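Side-chain contacts in putative calcium binding protein (Streptomyces coelicolor, PDB 3AKB), which binds calcium ions in EF-hand loops and may take part in calcium-mediated regulation in this bacterium: residues 12-15 with 16-20; 63-67 with 68-72; 140-143 with 144-148; 114-117 with 118-121. The protein carries 2 engineered substitutions. All coordinates share one frame; numbering follows the deposited sequence.

Contact 1: residues 12-15 with 16-20; sequences TFDQ and DGNGH. With CA (calcium ion), chain E; CA (calcium ion), chain H.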
ATOM      1  N   THR A  12      -1.743   7.717   3.973  1.00 11.99           N
ATOM      2  CA  THR A  12      -1.855   6.556   3.105  1.00 12.02           C
ATOM      3  C   THR A  12      -2.113   5.315   3.963  1.00 10.91           C
ATOM      4  O   THR A  12      -2.917   4.457   3.597  1.00 11.97           O
ATOM      5  CB  THR A  12      -0.580   6.365   2.254  1.00 11.70           C
ATOM      6  OG1 THR A  12      -0.421   7.504   1.388  1.00 14.08           O
ATOM      7  CG2 THR A  12      -0.685   5.093   1.420  1.00 13.20           C
ATOM      8  N   PHE A  13      -1.473   5.223   5.124  1.00 10.86           N
ATOM      9  CA  PHE A  13      -1.685   4.067   6.011  1.00  9.09           C
ATOM     10  C   PHE A  13      -2.974   4.197   6.835  1.00  8.64           C
ATOM     11  O   PHE A  13      -3.666   3.210   7.096  1.00  8.96           O
ATOM     12  CB  PHE A  13      -0.504   3.896   6.976  1.00 10.11           C
ATOM     13  CG  PHE A  13       0.755   3.338   6.341  1.00 11.36           C
ATOM     14  CD1 PHE A  13       0.727   2.176   5.570  1.00 12.22           C
ATOM     15  CD2 PHE A  13       1.993   3.951   6.594  1.00 12.71           C
ATOM     16  CE1 PHE A  13       1.940   1.651   5.020  1.00 12.68           C
ATOM     17  CE2 PHE A  13       3.203   3.432   6.053  1.00 13.33           C
ATOM     18  CZ  PHE A  13       3.164   2.281   5.263  1.00 12.65           C
ATOM     19  N   ASP A  14      -3.280   5.433   7.233  1.00  9.24           N
ATOM     20  CA  ASP A  14      -4.473   5.716   8.047  1.00  9.28           C
ATOM     21  C   ASP A  14      -5.686   5.833   7.142  1.00 10.22           C
ATOM     22  O   ASP A  14      -6.290   6.904   6.993  1.00 10.35           O
ATOM     23  CB  ASP A  14      -4.259   6.981   8.883  1.00  9.00           C
ATOM     24  CG  ASP A  14      -5.425   7.267   9.801  1.00  9.92           C
ATOM     25  OD1 ASP A  14      -6.168   6.308  10.139  1.00  9.79           O
ATOM     26  OD2 ASP A  14      -5.610   8.462  10.189  1.00 11.08           O
ATOM     27  N   GLN A  15      -6.073   4.682   6.587  1.00  9.50           N
ATOM     28  CA  GLN A  15      -7.119   4.600   5.584  1.00 11.53           C
ATOM     29  C   GLN A  15      -8.466   5.143   6.040  1.00 11.81           C
ATOM     30  O   GLN A  15      -9.181   5.741   5.228  1.00 14.33           O
ATOM     31  CB  GLN A  15      -7.228   3.161   5.073  1.00 11.20           C
ATOM     32  CG  GLN A  15      -6.067   2.776   4.148  1.00 12.39           C
ATOM     33  CD  GLN A  15      -6.250   3.315   2.735  1.00 12.24           C
ATOM     34  OE1 GLN A  15      -7.316   3.140   2.143  1.00 15.92           O
ATOM     35  NE2 GLN A  15      -5.226   3.937   2.181  1.00 10.74           N
ATOM     36  N   ASP A  16      -8.811   4.966   7.327  1.00 11.83           N
ATOM     37  CA  ASP A  16     -10.091   5.473   7.832  1.00 11.39           C
ATOM     38  C   ASP A  16     -10.017   6.899   8.410  1.00 12.37           C
ATOM     39  O   ASP A  16     -11.035   7.475   8.838  1.00 12.78           O
ATOM     40  CB  ASP A  16     -10.746   4.459   8.786  1.00 12.13           C
ATOM     41  CG  ASP A  16     -10.023   4.332  10.110  1.00 11.32           C
ATOM     42  OD1 ASP A  16      -9.157   5.167  10.456  1.00 10.59           O
ATOM     43  OD2 ASP A  16     -10.379   3.371  10.829  1.00 13.67           O
ATOM     44  N   GLY A  17      -8.825   7.474   8.384  1.00 12.25           N
ATOM     45  CA  GLY A  17      -8.618   8.884   8.716  1.00 12.29           C
ATOM     46  C   GLY A  17      -8.712   9.269  10.174  1.00 13.20           C
ATOM     47  O   GLY A  17      -8.780  10.464  10.496  1.00 13.56           O
ATOM     48  N   ASN A  18      -8.718   8.283  11.071  1.00 12.48           N
ATOM     49  CA  ASN A  18      -9.022   8.577  12.473  1.00 12.67           C
ATOM     50  C   ASN A  18      -7.792   8.901  13.353  1.00 12.82           C
ATOM     51  O   ASN A  18      -7.892   9.010  14.586  1.00 12.87           O
ATOM     52  CB  ASN A  18      -9.866   7.446  13.044  1.00 11.88           C
ATOM     53  CG  ASN A  18      -9.056   6.201  13.308  1.00 12.09           C
ATOM     54  OD1 ASN A  18      -7.877   6.094  12.947  1.00 10.50           O
ATOM     55  ND2 ASN A  18      -9.667   5.261  14.001  1.00 13.50           N
ATOM     56  N   GLY A  19      -6.638   9.072  12.716  1.00 11.85           N
ATOM     57  CA  GLY A  19      -5.438   9.571  13.402  1.00 11.21           C
ATOM     58  C   GLY A  19      -4.498   8.549  13.994  1.00 10.80           C
ATOM     59  O   GLY A  19      -3.449   8.887  14.556  1.00 13.07           O
ATOM     60  N   HIS A  20      -4.864   7.269  13.879  1.00 10.55           N
ATOM     61  CA  HIS A  20      -3.940   6.226  14.259  1.00 10.42           C
ATOM     62  C   HIS A  20      -4.110   5.063  13.305  1.00 10.12           C
ATOM     63  O   HIS A  20      -5.187   4.880  12.753  1.00  9.96           O
ATOM     64  CB  HIS A  20      -4.147   5.800  15.729  1.00 11.31           C
ATOM     65  CG  HIS A  20      -5.469   5.152  16.016  1.00 10.35           C
ATOM     66  ND1 HIS A  20      -6.518   5.830  16.604  1.00 14.09           N
ATOM     67  CD2 HIS A  20      -5.886   3.872  15.863  1.00 13.04           C
ATOM     68  CE1 HIS A  20      -7.544   5.005  16.753  1.00 13.71           C
ATOM     69  NE2 HIS A  20      -7.177   3.804  16.334  1.00 13.61           N
TER
HETATM   70 CA    CA E 171      -7.026   4.557  11.308  1.00  9.00          CA
HETATM   71 CA    CA H 174      -8.368   2.226  16.395  1.00  8.57          CA
HETATM   72  O   HOH W   1      -8.315   2.970  12.486  1.00  9.91           O

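Contact 2: residues 63-67 with 68-72; sequences IADRD and GDQRI. With CA (calcium ion), chain F.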
ATOM      1  N   ILE A  63       7.939  -1.962  13.303  1.00 16.22           N
ATOM      2  CA  ILE A  63       8.803  -0.783  13.213  1.00 16.47           C
ATOM      3  C   ILE A  63       8.331   0.367  14.111  1.00 16.15           C
ATOM      4  O   ILE A  63       9.152   1.009  14.773  1.00 17.46           O
ATOM      5  CB  ILE A  63       8.901  -0.289  11.749  1.00 17.62           C
ATOM      6  CG1 ILE A  63       9.764  -1.264  10.937  1.00 18.61           C
ATOM      7  CG2 ILE A  63       9.419   1.152  11.672  1.00 19.41           C
ATOM      8  CD1 ILE A  63       9.397  -1.351   9.440  1.00 20.20           C
ATOM      9  N   ALA A  64       7.021   0.603  14.148  1.00 14.67           N
ATOM     10  CA  ALA A  64       6.446   1.868  14.646  1.00 14.80           C
ATOM     11  C   ALA A  64       5.658   1.804  15.953  1.00 14.35           C
ATOM     12  O   ALA A  64       5.546   2.823  16.654  1.00 14.53           O
ATOM     13  CB  ALA A  64       5.564   2.497  13.563  1.00 14.72           C
ATOM     14  N   ASP A  65       5.114   0.637  16.284  1.00 14.00           N
ATOM     15  CA  ASP A  65       4.247   0.518  17.456  1.00 14.33           C
ATOM     16  C   ASP A  65       5.096   0.271  18.691  1.00 16.05           C
ATOM     17  O   ASP A  65       5.190  -0.855  19.169  1.00 17.78           O
ATOM     18  CB  ASP A  65       3.209  -0.608  17.286  1.00 13.54           C
ATOM     19  CG  ASP A  65       2.288  -0.743  18.477  1.00 14.50           C
ATOM     20  OD1 ASP A  65       2.084   0.246  19.190  1.00 16.43           O
ATOM     21  OD2 ASP A  65       1.756  -1.848  18.698  1.00 14.38           O
ATOM     22  N   ARG A  66       5.674   1.334  19.230  1.00 17.16           N
ATOM     23  CA  ARG A  66       6.686   1.165  20.274  1.00 19.15           C
ATOM     24  C   ARG A  66       6.140   0.912  21.690  1.00 19.41           C
ATOM     25  O   ARG A  66       6.878   0.409  22.543  1.00 21.59           O
ATOM     26  CB  ARG A  66       7.754   2.265  20.211  1.00 20.01           C
ATOM     27  CG  ARG A  66       8.764   2.089  19.046  1.00 21.77           C
ATOM     28  CD  ARG A  66       9.504   0.731  19.109  1.00 23.90           C
ATOM     29  NE  ARG A  66       9.922   0.246  17.787  1.00 28.17           N
ATOM     30  CZ  ARG A  66      11.185   0.014  17.428  1.00 30.66           C
ATOM     31  NH1 ARG A  66      12.180   0.200  18.296  1.00 31.82           N
ATOM     32  NH2 ARG A  66      11.456  -0.422  16.204  1.00 32.12           N
ATOM     33  N   ASP A  67       4.858   1.199  21.925  1.00 18.85           N
ATOM     34  CA  ASP A  67       4.232   0.902  23.218  1.00 18.13           C
ATOM     35  C   ASP A  67       3.347  -0.358  23.199  1.00 18.18           C
ATOM     36  O   ASP A  67       2.713  -0.694  24.210  1.00 18.86           O
ATOM     37  CB  ASP A  67       3.496   2.130  23.787  1.00 18.65           C
ATOM     38  CG  ASP A  67       2.279   2.527  22.974  1.00 18.61           C
ATOM     39  OD1 ASP A  67       2.020   1.879  21.937  1.00 16.40           O
ATOM     40  OD2 ASP A  67       1.573   3.487  23.361  1.00 20.65           O
ATOM     41  N   GLY A  68       3.329  -1.044  22.059  1.00 17.14           N
ATOM     42  CA  GLY A  68       2.734  -2.388  21.954  1.00 16.36           C
ATOM     43  C   GLY A  68       1.219  -2.494  22.000  1.00 15.93           C
ATOM     44  O   GLY A  68       0.681  -3.601  22.077  1.00 17.09           O
ATOM     45  N   ASP A  69       0.522  -1.364  21.935  1.00 14.44           N
ATOM     46  CA  ASP A  69      -0.924  -1.354  22.061  1.00 13.69           C
ATOM     47  C   ASP A  69      -1.631  -1.618  20.733  1.00 12.94           C
ATOM     48  O   ASP A  69      -2.851  -1.561  20.673  1.00 12.10           O
ATOM     49  CB  ASP A  69      -1.424  -0.060  22.717  1.00 13.89           C
ATOM     50  CG  ASP A  69      -1.286   1.172  21.822  1.00 13.72           C
ATOM     51  OD1 ASP A  69      -0.559   1.127  20.785  1.00 13.35           O
ATOM     52  OD2 ASP A  69      -1.925   2.203  22.162  1.00 16.56           O
ATOM     53  N   GLN A  70      -0.858  -1.902  19.676  1.00 12.01           N
ATOM     54  CA  GLN A  70      -1.429  -2.275  18.367  1.00 11.18           C
ATOM     55  C   GLN A  70      -2.281  -1.164  17.727  1.00 11.49           C
ATOM     56  O   GLN A  70      -3.255  -1.412  17.002  1.00 12.19           O
ATOM     57  CB  GLN A  70      -2.147  -3.641  18.484  1.00 10.65           C
ATOM     58  CG  GLN A  70      -1.149  -4.772  18.815  1.00 11.17           C
ATOM     59  CD  GLN A  70      -1.800  -6.096  19.198  1.00 12.63           C
ATOM     60  OE1 GLN A  70      -3.022  -6.195  19.334  1.00 12.04           O
ATOM     61  NE2 GLN A  70      -0.966  -7.114  19.385  1.00 14.51           N
ATOM     62  N   ARG A  71      -1.904   0.074  18.053  1.00 11.19           N
ATOM     63  CA  ARG A  71      -2.324   1.300  17.380  1.00 13.02           C
ATOM     64  C   ARG A  71      -1.015   2.047  17.121  1.00 12.48           C
ATOM     65  O   ARG A  71      -0.128   2.112  18.005  1.00 13.23           O
ATOM     66  CB  ARG A  71      -3.227   2.175  18.267  1.00 13.70           C
ATOM     67  CG  ARG A  71      -4.599   1.585  18.584  1.00 15.53           C
ATOM     68  CD  ARG A  71      -5.428   2.561  19.405  1.00 15.99           C
ATOM     69  NE  ARG A  71      -4.901   2.617  20.755  1.00 21.84           N
ATOM     70  CZ  ARG A  71      -5.389   1.907  21.758  1.00 24.01           C
ATOM     71  NH1 ARG A  71      -6.430   1.108  21.542  1.00 27.52           N
ATOM     72  NH2 ARG A  71      -4.849   2.005  22.967  1.00 26.44           N
ATOM     73  N   ILE A  72      -0.851   2.574  15.915  1.00 11.64           N
ATOM     74  CA  ILE A  72       0.312   3.419  15.633  1.00 12.25           C
ATOM     75  C   ILE A  72      -0.175   4.855  15.549  1.00 11.01           C
ATOM     76  O   ILE A  72      -0.908   5.217  14.628  1.00 10.95           O
ATOM     77  CB  ILE A  72       0.970   3.055  14.286  1.00 11.81           C
ATOM     78  CG1 ILE A  72       1.398   1.580  14.287  1.00 13.57           C
ATOM     79  CG2 ILE A  72       2.162   3.987  14.009  1.00 13.00           C
ATOM     80  CD1 ILE A  72       1.726   1.025  12.880  1.00 14.36           C
TER
HETATM   81 CA    CA F 172       1.170   2.395  19.849  1.00 11.76          CA
HETATM   82  O   HOH W   2      -0.068   4.261  20.986  1.00 20.01           O

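Contact 3: residues 140-143 with 144-148; sequences ALDT and DGDGK. With CA (calcium ion), chain I; CA (calcium ion), chain B.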
ATOM      1  N   ALA A 140       2.812   6.814 -14.081  1.00 13.35           N
ATOM      2  CA  ALA A 140       4.210   6.939 -13.668  1.00 13.83           C
ATOM      3  C   ALA A 140       4.799   5.610 -13.250  1.00 14.35           C
ATOM      4  O   ALA A 140       6.012   5.404 -13.330  1.00 14.76           O
ATOM      5  CB  ALA A 140       4.350   7.974 -12.537  1.00 15.48           C
ATOM      6  N   LEU A 141       3.940   4.696 -12.797  1.00 13.28           N
ATOM      7  CA  LEU A 141       4.392   3.354 -12.435  1.00 13.99           C
ATOM      8  C   LEU A 141       4.818   2.495 -13.630  1.00 13.51           C
ATOM      9  O   LEU A 141       5.554   1.515 -13.456  1.00 14.72           O
ATOM     10  CB  LEU A 141       3.299   2.640 -11.633  1.00 13.35           C
ATOM     11  CG  LEU A 141       3.139   3.157 -10.198  1.00 14.16           C
ATOM     12  CD1 LEU A 141       1.919   2.543  -9.569  1.00 13.78           C
ATOM     13  CD2 LEU A 141       4.384   2.848  -9.395  1.00 14.85           C
ATOM     14  N   ASP A 142       4.324   2.831 -14.821  1.00 13.30           N
ATOM     15  CA  ASP A 142       4.662   2.094 -16.044  1.00 13.16           C
ATOM     16  C   ASP A 142       5.982   2.616 -16.592  1.00 13.47           C
ATOM     17  O   ASP A 142       6.010   3.372 -17.556  1.00 14.23           O
ATOM     18  CB  ASP A 142       3.550   2.256 -17.079  1.00 12.60           C
ATOM     19  CG  ASP A 142       3.792   1.443 -18.337  1.00 13.47           C
ATOM     20  OD1 ASP A 142       4.577   0.493 -18.282  1.00 13.46           O
ATOM     21  OD2 ASP A 142       3.212   1.786 -19.390  1.00 13.99           O
ATOM     22  N   THR A 143       7.070   2.217 -15.952  1.00 14.37           N
ATOM     23  CA  THR A 143       8.379   2.815 -16.251  1.00 14.92           C
ATOM     24  C   THR A 143       8.974   2.368 -17.577  1.00 15.00           C
ATOM     25  O   THR A 143       9.889   3.020 -18.088  1.00 14.95           O
ATOM     26  CB  THR A 143       9.391   2.564 -15.135  1.00 15.62           C
ATOM     27  OG1 THR A 143       9.451   1.162 -14.870  1.00 17.43           O
ATOM     28  CG2 THR A 143       8.976   3.337 -13.884  1.00 17.51           C
ATOM     29  N   ASP A 144       8.443   1.297 -18.160  1.00 14.80           N
ATOM     30  CA  ASP A 144       8.933   0.836 -19.465  1.00 14.88           C
ATOM     31  C   ASP A 144       7.943   1.107 -20.590  1.00 15.59           C
ATOM     32  O   ASP A 144       8.211   0.820 -21.755  1.00 16.88           O
ATOM     33  CB  ASP A 144       9.409  -0.638 -19.428  1.00 13.67           C
ATOM     34  CG  ASP A 144       8.295  -1.633 -19.092  1.00 15.06           C
ATOM     35  OD1 ASP A 144       7.134  -1.224 -18.864  1.00 13.95           O
ATOM     36  OD2 ASP A 144       8.580  -2.849 -19.065  1.00 15.03           O
ATOM     37  N   GLY A 145       6.792   1.662 -20.235  1.00 16.12           N
ATOM     38  CA  GLY A 145       5.855   2.180 -21.234  1.00 16.65           C
ATOM     39  C   GLY A 145       5.066   1.169 -22.066  1.00 16.75           C
ATOM     40  O   GLY A 145       4.555   1.514 -23.131  1.00 17.43           O
ATOM     41  N   ASP A 146       4.974  -0.081 -21.600  1.00 15.21           N
ATOM     42  CA  ASP A 146       4.254  -1.143 -22.325  1.00 14.56           C
ATOM     43  C   ASP A 146       2.779  -1.247 -21.929  1.00 13.57           C
ATOM     44  O   ASP A 146       2.057  -2.143 -22.397  1.00 15.18           O
ATOM     45  CB  ASP A 146       4.946  -2.510 -22.168  1.00 14.43           C
ATOM     46  CG  ASP A 146       5.192  -2.904 -20.714  1.00 13.90           C
ATOM     47  OD1 ASP A 146       4.519  -2.358 -19.808  1.00 12.31           O
ATOM     48  OD2 ASP A 146       6.076  -3.765 -20.459  1.00 15.95           O
ATOM     49  N   GLY A 147       2.334  -0.345 -21.062  1.00 13.16           N
ATOM     50  CA  GLY A 147       0.903  -0.242 -20.720  1.00 13.81           C
ATOM     51  C   GLY A 147       0.504  -1.164 -19.583  1.00 13.56           C
ATOM     52  O   GLY A 147      -0.658  -1.193 -19.168  1.00 14.38           O
ATOM     53  N   LYS A 148       1.478  -1.915 -19.084  1.00 13.59           N
ATOM     54  CA  LYS A 148       1.239  -2.870 -18.019  1.00 13.67           C
ATOM     55  C   LYS A 148       2.064  -2.473 -16.809  1.00 12.61           C
ATOM     56  O   LYS A 148       3.170  -1.973 -16.958  1.00 13.11           O
ATOM     57  CB  LYS A 148       1.620  -4.275 -18.473  1.00 14.98           C
ATOM     58  CG  LYS A 148       0.690  -4.832 -19.558  1.00 18.71           C
ATOM     59  CD  LYS A 148       1.350  -4.970 -20.908  1.00 25.15           C
ATOM     60  CE  LYS A 148       0.428  -5.727 -21.874  1.00 27.39           C
ATOM     61  NZ  LYS A 148       0.864  -5.614 -23.297  1.00 31.76           N
TER
HETATM   62 CA    CA I 175       5.327  -1.638 -17.467  1.00 12.22          CA
HETATM   63 CA    CA B   1       7.196  -4.206 -19.045  1.00  8.87          CA
HETATM   64  O   HOH W   3       5.469  -5.769 -17.950  1.00 18.93           O
HETATM   65  O   HOH W   4       6.001  -3.796 -17.467  1.00 14.79           O

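Contact 4: residues 114-117 with 118-121; sequences AVTV and ADTA. With CA (calcium ion), chain C.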
ATOM      1  N   ALA A 114      -0.921 -10.053 -16.013  1.00 12.32           N
ATOM      2  CA  ALA A 114      -0.568  -8.666 -16.220  1.00 11.12           C
ATOM      3  C   ALA A 114      -1.696  -7.735 -15.800  1.00 10.36           C
ATOM      4  O   ALA A 114      -2.853  -8.116 -15.795  1.00 10.17           O
ATOM      5  CB  ALA A 114      -0.185  -8.435 -17.654  1.00 10.88           C
ATOM      6  N   VAL A 115      -1.336  -6.511 -15.434  1.00 10.01           N
ATOM      7  CA  VAL A 115      -2.306  -5.535 -14.953  1.00  9.43           C
ATOM      8  C   VAL A 115      -2.131  -4.256 -15.785  1.00  9.00           C
ATOM      9  O   VAL A 115      -1.007  -3.791 -15.985  1.00  9.93           O
ATOM     10  CB  VAL A 115      -2.073  -5.219 -13.456  1.00  8.91           C
ATOM     11  CG1 VAL A 115      -2.974  -4.097 -12.982  1.00 10.89           C
ATOM     12  CG2 VAL A 115      -2.292  -6.465 -12.641  1.00 10.58           C
ATOM     13  N   THR A 116      -3.239  -3.709 -16.263  1.00  9.45           N
ATOM     14  CA  THR A 116      -3.169  -2.459 -17.035  1.00  9.49           C
ATOM     15  C   THR A 116      -2.916  -1.230 -16.155  1.00 10.07           C
ATOM     16  O   THR A 116      -3.209  -1.218 -14.959  1.00 10.27           O
ATOM     17  CB  THR A 116      -4.459  -2.219 -17.838  1.00  9.13           C
ATOM     18  OG1 THR A 116      -5.538  -2.002 -16.927  1.00 11.42           O
ATOM     19  CG2 THR A 116      -4.802  -3.425 -18.726  1.00 10.26           C
ATOM     20  N   VAL A 117      -2.417  -0.166 -16.781  1.00 10.30           N
ATOM     21  CA  VAL A 117      -2.366   1.142 -16.124  1.00 10.55           C
ATOM     22  C   VAL A 117      -3.765   1.583 -15.596  1.00 10.90           C
ATOM     23  O   VAL A 117      -3.893   2.085 -14.461  1.00 10.50           O
ATOM     24  CB  VAL A 117      -1.769   2.198 -17.104  1.00 11.33           C
ATOM     25  CG1 VAL A 117      -1.966   3.621 -16.562  1.00 10.45           C
ATOM     26  CG2 VAL A 117      -0.291   1.938 -17.303  1.00 11.86           C
ATOM     27  N   ALA A 118      -4.806   1.401 -16.394  1.00 10.72           N
ATOM     28  CA  ALA A 118      -6.161   1.811 -15.987  1.00  9.94           C
ATOM     29  C   ALA A 118      -6.604   1.073 -14.710  1.00  9.73           C
ATOM     30  O   ALA A 118      -7.221   1.639 -13.819  1.00  9.77           O
ATOM     31  CB  ALA A 118      -7.158   1.583 -17.126  1.00 11.28           C
ATOM     32  N   ASP A 119      -6.275  -0.218 -14.630  1.00  8.90           N
ATOM     33  CA  ASP A 119      -6.668  -0.998 -13.453  1.00  8.96           C
ATOM     34  C   ASP A 119      -5.780  -0.704 -12.240  1.00  8.55           C
ATOM     35  O   ASP A 119      -6.226  -0.800 -11.099  1.00  7.58           O
ATOM     36  CB  ASP A 119      -6.728  -2.486 -13.809  1.00  8.91           C
ATOM     37  CG  ASP A 119      -7.933  -2.810 -14.701  1.00  9.37           C
ATOM     38  OD1 ASP A 119      -8.938  -2.045 -14.632  1.00 11.11           O
ATOM     39  OD2 ASP A 119      -7.913  -3.801 -15.484  1.00 10.12           O
ATOM     40  N   THR A 120      -4.524  -0.330 -12.498  1.00  8.55           N
ATOM     41  CA  THR A 120      -3.667   0.190 -11.452  1.00  8.83           C
ATOM     42  C   THR A 120      -4.271   1.458 -10.834  1.00  8.94           C
ATOM     43  O   THR A 120      -4.271   1.604  -9.603  1.00  9.90           O
ATOM     44  CB  THR A 120      -2.267   0.449 -11.991  1.00  9.51           C
ATOM     45  OG1 THR A 120      -1.747  -0.804 -12.447  1.00  9.79           O
ATOM     46  CG2 THR A 120      -1.342   1.009 -10.886  1.00  9.41           C
ATOM     47  N   ALA A 121      -4.781   2.360 -11.668  1.00  8.77           N
ATOM     48  CA  ALA A 121      -5.456   3.551 -11.163  1.00  8.19           C
ATOM     49  C   ALA A 121      -6.655   3.208 -10.266  1.00  8.84           C
ATOM     50  O   ALA A 121      -6.853   3.831  -9.204  1.00  9.44           O
ATOM     51  CB  ALA A 121      -5.861   4.475 -12.326  1.00  7.81           C
TER
HETATM   52 CA    CA C   2      -4.424  -9.060 -17.132  1.00  9.41          CA
HETATM   53  O   HOH W   5      -5.632  -5.208 -15.407  1.00  8.88           O
HETATM   54  O   HOH W   6      -4.109  -7.751 -19.050  1.00 12.92           O
HETATM   55  O   HOH W   7      -6.175  -7.593 -16.757  1.00 10.59           O

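Contact 1: residues 12-15 with 16-20
Asp14, Asp16 and Asn18 converge on one calcium ion, each offering its OD1, in the first half of the calcium loop of the N-terminal EF-hand. Asp14 follows helix 2-13: its CG lies anti to the backbone N (chi1 -177°), which carries the carboxylate toward the backbone of residues 17-19. There its two oxygens divide the work. OD1 sits 2.3 Å from the calcium, whereas OD2 accepts the backbone N-H of Gly19 at 2.8 Å, on its syn side though somewhat out of the carboxylate plane. Asp16 and Asn18 instead fold CG between backbone N and carbonyl carbon, which turns each OD1 back over its own backbone to the ion. Asp14 OD1 is 3.2 Å from Asp16 OD1, a spacing of anionic oxygens that the shared cation probably makes tolerable. Asp16 OD1 also accepts from Asn18 N at 3.2 Å, forming an Asx turn, and Asp16 OD2 takes a bond from the water that ligates calcium roughly opposite Asp14 OD1. His20 contributes its carbonyl O, and its imidazole turns one face to Asn18 OD1, which lies 3.8 Å above the ring centre. Both carboxylate oxygens of Asp25 complete the seven ligands. His20 NE2 reaches a second ion modelled as calcium at 2.0 Å, together with Asp22; a distance this short leaves that assignment doubtful. Metal bonds and N-H bonds therefore hold the same side chains, and in Asp16 the same oxygen, so the loop's fold and its ion probably stabilise each other, with negative charge concentrated where the cation can offset it.

Contact 2: residues 63-67 with 68-72
The carboxylates of Asp67 and Asp69 stand with their planes 70° apart in the second EF-hand loop, their OD1 atoms 2.9 Å from each other where both bind calcium. Above the Asp69 plane comes the backbone N-H of Arg71, which meets OD1 well off the plane and closes an Asx turn. At the outer ends of the two groups, Asp67 OD2 and Asp69 OD2 each receive a hydrogen bond from the same calcium-bound water, which bridges the two carboxylates. Asp69 OD2 also has the guanidinium of Arg71 beside it: a salt bridge of weak geometry that should offset some of the clustered negative charge. Asp65, the first residue past helix 44-64, brings in its carboxylate with CG opposite the backbone N (chi1 -179°). Its OD1 ligates calcium at 2.4 Å; its OD2 accepts Gln70 N at 2.8 Å on the syn side, holding the carboxylate's rotation. Arg71 O and both oxygens of Glu76 complete the sevenfold shell. On the apolar side of the loop Ile72 packs on Trp57 and Leu60 of helix 44-64, and its CG2 touches Ala64 CB at 3.7 Å.

Contact 3: residues 140-143 with 144-148
Asp144 and Asp146 grip two metal ions at once, one with each carboxylate oxygen, in the calcium loop of the C-terminal EF-hand. Their OD1 atoms face the canonical site; their OD2 atoms, turned outward, pinch a second ion modelled as calcium. The second site is doubtful as calcium, because Asp144 OD2 and Asp146 OD2 each approach it to 1.9 Å, unusually short for that element. One water touches both ions, and a further water ligates the outer one. The two carboxylates run alongside each other, Asp144 OD2 being 3.0 Å from Asp146 OD2, a closeness the bound cations probably permit.

Asp142 enters from the end of helix 131-141. A chi1 of -176° swings its carboxylate away from the backbone N and into the loop, where OD1 binds the inner calcium at 2.4 Å. That oxygen also accepts weak bonds from Gly145 N and Asp146 N, while Gly145 N bonds to Asp142 O above the carbonyl plane, as part of a type I turn. Lys148 O and both oxygens of Glu153 finish the inner shell, and Asp146 OD1 doubles as acceptor of Lys148 N in an Asx turn. The other oxygen of Asp142, OD2, holds the loop's second glycine: it accepts Gly147 N at 2.8 Å on the syn side.

Contact 4: residues 114-117 with 118-121
The exit helix of the third EF-hand starts here, with Thr116 as its N-cap, two residues after the calcium ligand Ala114. Thr116 holds OG1 between its backbone N and carbonyl carbon (chi1 66°), which points the hydroxyl oxygen at the first turn, where it accepts the N-H of Asp119 at 3.0 Å, a first-turn N-H that has no helical carbonyl four residues back to bond. The carbonyl of Thr116 is used twice by one residue. Thr120 N comes in tilted a little from the carbonyl plane at 2.9 Å, and Thr120 OG1, placed beside its own backbone N, donates from above that plane at the same length. Val117 O then takes Ala121 N in the regular helical manner.

The side chains of Val115 and Thr120 cross at about a right angle, with Val115 CG1 resting 3.6 Å from Thr120 OG1. Val115 also packs on Leu104 and Ala107 of helix 89-107, and Val117 on Ala138 of helix 131-141. Ala114 lends the calcium its carbonyl O at 2.3 Å, beside Asp108, Asp110, Asp112 and two waters.

Asp119 occupies the last position of the loop, where an EF-hand usually supplies a bidentate ligand, yet its carboxylate is turned elsewhere. OD1 forms a salt bridge with Arg122, and OD2 lies 6.5 Å from the calcium ion. Between Asp119 OD2 and the backbone N of Thr116 sits a single water, which donates to the carboxylate at 2.7 Å and accepts from Thr116 N at 3.0 Å.

How the contacts relate
The four contacts fall into two pairs of EF-hands on opposite sides of the chain's centre. Contacts 1 and 2, centres 14 Å apart, meet where strands 20-21 and 72-73 form a short antiparallel sheet, and His20 NE2 lies 3.7 Å from Arg71 CD. Contacts 3 and 4 are closer, 10 Å between centres: Val117 N and Gly147 O, 3.1 Å apart, probably share a hydrogen bond, and Asp142 CB packs on Val117 CG2. The pairs do not touch, contacts 1 and 4 staying about 11 Å apart at nearest atoms. A bidentate carboxylate (Asp25, Glu76 or Glu153) closes the calcium sites of contacts 1 to 3; in contact 4 Asp119 holds that position without binding the ion.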